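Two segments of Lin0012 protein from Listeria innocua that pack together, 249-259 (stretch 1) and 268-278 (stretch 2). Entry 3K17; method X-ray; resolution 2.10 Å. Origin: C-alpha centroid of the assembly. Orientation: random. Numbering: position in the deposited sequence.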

# COMPACT_ATOMS: atom_id res chain seq x y z
N THR A 249 -24.18 35.62 -17.73
CA THR A 249 -24.92 36.49 -18.65
C THR A 249 -24.45 37.92 -18.50
O THR A 249 -24.16 38.61 -19.48
N ARG A 250 -24.39 38.37 -17.25
CA ARG A 250 -23.96 39.72 -16.94
C ARG A 250 -22.51 39.91 -17.42
O ARG A 250 -22.17 40.94 -18.00
N ASN A 251 -21.68 38.90 -17.18
CA ASN A 251 -20.28 38.97 -17.60
C ASN A 251 -20.16 39.13 -19.11
O ASN A 251 -19.36 39.92 -19.59
N ASN A 252 -20.96 38.37 -19.86
CA ASN A 252 -20.91 38.44 -21.31
C ASN A 252 -21.30 39.80 -21.87
O ASN A 252 -20.77 40.23 -22.90
N GLU A 253 -22.22 40.49 -21.19
CA GLU A 253 -22.64 41.82 -21.63
C GLU A 253 -21.45 42.76 -21.46
O GLU A 253 -21.09 43.50 -22.37
N ILE A 254 -20.82 42.69 -20.29
CA ILE A 254 -19.67 43.53 -19.98
C ILE A 254 -18.48 43.30 -20.91
O ILE A 254 -17.82 44.25 -21.34
N MSE A 255 -18.19 42.03 -21.21
CA MSE A 255 -17.07 41.69 -22.09
C MSE A 255 -17.25 42.32 -23.46
O MSE A 255 -16.31 42.85 -24.05
N LYS A 256 -18.48 42.25 -23.97
CA LYS A 256 -18.79 42.83 -25.27
C LYS A 256 -18.45 44.32 -25.24
O LYS A 256 -17.82 44.84 -26.16
N GLN A 257 -18.85 44.99 -24.15
CA GLN A 257 -18.59 46.41 -23.97
C GLN A 257 -17.10 46.73 -23.91
O GLN A 257 -16.60 47.60 -24.64
N ILE A 258 -16.38 46.03 -23.04
CA ILE A 258 -14.96 46.28 -22.89
C ILE A 258 -14.21 46.02 -24.19
O ILE A 258 -13.26 46.73 -24.52
N ILE A 259 -14.63 45.01 -24.95
CA ILE A 259 -13.96 44.74 -26.23
C ILE A 259 -14.20 45.93 -27.16
O ILE A 259 -13.32 46.35 -27.90
N GLU A 268 -13.78 56.15 -21.42
CA GLU A 268 -14.88 56.17 -20.46
C GLU A 268 -15.58 54.83 -20.40
O GLU A 268 -16.01 54.38 -19.33
N LEU A 269 -15.72 54.18 -21.55
CA LEU A 269 -16.37 52.87 -21.61
C LEU A 269 -15.51 51.80 -20.94
O LEU A 269 -16.02 50.77 -20.48
N LEU A 270 -14.20 52.03 -20.90
CA LEU A 270 -13.29 51.08 -20.26
C LEU A 270 -13.49 51.17 -18.74
O LEU A 270 -13.67 50.15 -18.07
N TYR A 271 -13.48 52.40 -18.22
CA TYR A 271 -13.65 52.61 -16.78
C TYR A 271 -14.96 52.02 -16.25
O TYR A 271 -14.96 51.29 -15.26
N SER A 272 -16.07 52.35 -16.89
CA SER A 272 -17.36 51.85 -16.45
C SER A 272 -17.45 50.33 -16.56
O SER A 272 -18.07 49.69 -15.72
N SER A 273 -16.82 49.75 -17.58
CA SER A 273 -16.85 48.30 -17.75
C SER A 273 -16.10 47.61 -16.61
O SER A 273 -16.54 46.58 -16.09
N ILE A 274 -14.96 48.17 -16.24
CA ILE A 274 -14.16 47.60 -15.15
C ILE A 274 -14.95 47.68 -13.84
O ILE A 274 -15.00 46.71 -13.07
N LYS A 275 -15.60 48.82 -13.60
CA LYS A 275 -16.38 48.99 -12.38
C LYS A 275 -17.48 47.94 -12.33
O LYS A 275 -17.71 47.33 -11.28
N GLU A 276 -18.14 47.72 -13.46
CA GLU A 276 -19.21 46.73 -13.53
C GLU A 276 -18.66 45.32 -13.33
O GLU A 276 -19.26 44.51 -12.61
N ASN A 277 -17.53 45.01 -13.97
CA ASN A 277 -16.94 43.68 -13.82
C ASN A 277 -16.63 43.48 -12.34
O ASN A 277 -16.93 42.44 -11.77
N ARG A 278 -16.04 44.50 -11.72
CA ARG A 278 -15.70 44.43 -10.31
C ARG A 278 -16.95 44.09 -9.50
O ARG A 278 -16.91 43.26 -8.60

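Packing of two nearly antiparallel helices in Lin0012 protein, 249-259 and 268-278, whose axes approach to 9.0 Å with 158° between their N-to-C directions. The backbones come nearest at Ile258 and Leu270, where the CA atoms lie 5.7 Å apart, and 512 Å² of surface is buried between the stretches, both sides summed. Gln257, Glu276 and Ile258 have the most surface covered by the opposing helix. Gln257 points toward its neighbour in the m rotamer, with chi2 t. Its CB rests 3.7 Å from Ser273 OG, and its backbone O lies 3.5 Å from Leu269 CD2, so Leu269, itself directed inward with chi1 t and chi2 p, packs against the main chain of the first helix. The amide end of Gln257 reaches the carboxylate of Glu276, but its modelled orientation is doubtful and the nature of that contact is left open.

Glu276 also points inward, with chi1 m and chi2 t, and supplies the clearest polar link. Its OE1 forms a salt bridge with Arg250 NH2 at 2.5 Å, meeting the guanidinium at its edge, near its plane. Arg250 leaves its helix sideways, and its t, p, t chain brings the charged end across; the same guanidinium forms a second salt bridge within its own helix, from NH1 to Glu253 OE1 at 2.7 Å. One arginine thus joins a carboxylate on each helix. Beside this bridge, Ile254 points toward the partner helix with chi1 m and chi2 t. Its CD1 lies 3.6 Å from Glu276 CB, against the aliphatic base of the glutamate, while its CG2 sits 3.5 Å from the backbone O of Ser273.

Ile258, sideways with both chi angles t, provides the apolar contacts: its CG1 meets Leu270 CD1 at 3.8 Å, and its CD1 meets Ile274 CD1 at the same 3.8 Å. Leu270 (chi1 t, chi2 p) starts sideways and Ile274 (m, m) starts away, yet the ends of both come nearer to the first helix. Ser273, pointing toward the first helix in the m rotamer, lies close to Ile258: its CB is 4.1 Å from Ile258 CB. Its hydroxyl is satisfied within its own helix, OG donating to Leu269 O at 2.5 Å. Farther along, Asn277 extends sideways with chi1 t, and the selenomethionine Met255, whose CA-to-CB bond points away, turns back through chi1 m and chi2 m to bring its end against the Asn277 amide.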

# COMPACT_ATOMS: atom_id res chain seq x y z
CB THR A 249 -26.43 36.43 -18.36
OG1 THR A 249 -26.88 35.08 -18.50
CG2 THR A 249 -27.19 37.35 -19.33
CB ARG A 250 -24.04 39.93 -15.42
CG ARG A 250 -23.89 41.36 -14.99
CD ARG A 250 -25.19 42.14 -15.14
NE ARG A 250 -24.92 43.57 -15.18
CZ ARG A 250 -24.38 44.18 -16.23
NH1 ARG A 250 -24.07 43.48 -17.31
NH2 ARG A 250 -24.14 45.48 -16.19
CB ASN A 251 -19.54 37.70 -17.15
CG ASN A 251 -18.18 37.55 -17.81
OD1 ASN A 251 -18.06 37.04 -18.94
ND2 ASN A 251 -17.14 38.02 -17.13
CB ASN A 252 -21.79 37.35 -21.91
CG ASN A 252 -21.31 35.96 -21.54
OD1 ASN A 252 -20.13 35.64 -21.69
ND2 ASN A 252 -22.22 35.13 -21.05
CB GLU A 253 -23.81 42.32 -20.76
CG GLU A 253 -25.02 41.40 -20.70
CD GLU A 253 -26.20 41.99 -19.93
OE1 GLU A 253 -26.03 42.37 -18.74
OE2 GLU A 253 -27.31 42.08 -20.50
CB ILE A 254 -19.23 43.32 -18.50
CG1 ILE A 254 -20.39 43.70 -17.57
CG2 ILE A 254 -18.00 44.17 -18.19
CD1 ILE A 254 -20.13 43.43 -16.10
CB MSE A 255 -16.94 40.18 -22.23
CG MSE A 255 -16.42 39.48 -21.00
SE MSE A 255 -14.77 40.27 -20.36
CE MSE A 255 -15.48 41.11 -18.78
CB LYS A 256 -20.28 42.63 -25.58
CG LYS A 256 -20.69 43.02 -26.99
CD LYS A 256 -22.12 42.57 -27.28
CE LYS A 256 -22.25 41.05 -27.21
NZ LYS A 256 -21.35 40.35 -28.18
CB GLN A 257 -19.23 46.90 -22.67
CG GLN A 257 -20.74 47.07 -22.73
CD GLN A 257 -21.34 47.29 -21.35
OE1 GLN A 257 -20.82 48.07 -20.55
NE2 GLN A 257 -22.44 46.61 -21.07
CB ILE A 258 -14.38 45.43 -21.71
CG1 ILE A 258 -13.01 45.97 -21.31
CG2 ILE A 258 -14.28 43.96 -22.11
CD1 ILE A 258 -12.53 45.47 -19.96
CB ILE A 259 -14.49 43.43 -26.89
CG1 ILE A 259 -13.95 42.22 -26.14
CG2 ILE A 259 -14.06 43.37 -28.36
CD1 ILE A 259 -14.40 40.89 -26.69
CB GLU A 268 -15.90 57.27 -20.81
CG GLU A 268 -15.41 58.70 -20.58
CD GLU A 268 -14.98 58.95 -19.14
OE1 GLU A 268 -15.67 58.47 -18.21
OE2 GLU A 268 -13.95 59.64 -18.94
CB LEU A 269 -16.67 52.50 -23.06
CG LEU A 269 -17.40 51.17 -23.28
CD1 LEU A 269 -18.74 51.19 -22.55
CD2 LEU A 269 -17.59 50.93 -24.78
CB LEU A 270 -11.83 51.38 -20.62
CG LEU A 270 -10.76 50.51 -19.95
CD1 LEU A 270 -10.99 49.03 -20.25
CD2 LEU A 270 -9.39 50.94 -20.44
CB TYR A 271 -13.61 54.11 -16.43
CG TYR A 271 -12.34 54.81 -16.83
CD1 TYR A 271 -11.09 54.28 -16.51
CD2 TYR A 271 -12.38 56.01 -17.54
CE1 TYR A 271 -9.90 54.93 -16.88
CE2 TYR A 271 -11.20 56.67 -17.92
CZ TYR A 271 -9.97 56.12 -17.58
OH TYR A 271 -8.82 56.77 -17.97
CB SER A 272 -18.49 52.51 -17.26
OG SER A 272 -18.25 52.42 -18.65
CB SER A 273 -16.22 47.90 -19.08
OG SER A 273 -16.93 48.45 -20.17
CB ILE A 274 -12.82 48.35 -15.01
CG1 ILE A 274 -11.95 48.09 -16.25
CG2 ILE A 274 -12.10 47.91 -13.75
CD1 ILE A 274 -11.59 46.63 -16.46
CB LYS A 275 -17.02 50.38 -12.33
CG LYS A 275 -16.06 51.55 -12.37
CD LYS A 275 -16.81 52.85 -12.11
CE LYS A 275 -16.05 54.06 -12.64
NZ LYS A 275 -14.71 54.16 -12.03
CB GLU A 276 -19.94 46.81 -14.87
CG GLU A 276 -20.64 48.14 -15.13
CD GLU A 276 -21.52 48.08 -16.36
OE1 GLU A 276 -22.49 47.29 -16.35
OE2 GLU A 276 -21.26 48.81 -17.33
CB ASN A 277 -15.65 43.55 -14.64
CG ASN A 277 -15.29 42.10 -14.92
OD1 ASN A 277 -15.75 41.18 -14.23
ND2 ASN A 277 -14.45 41.88 -15.93
CB ARG A 278 -15.14 45.76 -9.81
CG ARG A 278 -14.89 45.77 -8.30
CD ARG A 278 -14.53 47.15 -7.76
NE ARG A 278 -14.30 47.08 -6.32
CZ ARG A 278 -14.21 48.14 -5.51
NH1 ARG A 278 -14.33 49.37 -6.00
NH2 ARG A 278 -14.02 47.96 -4.21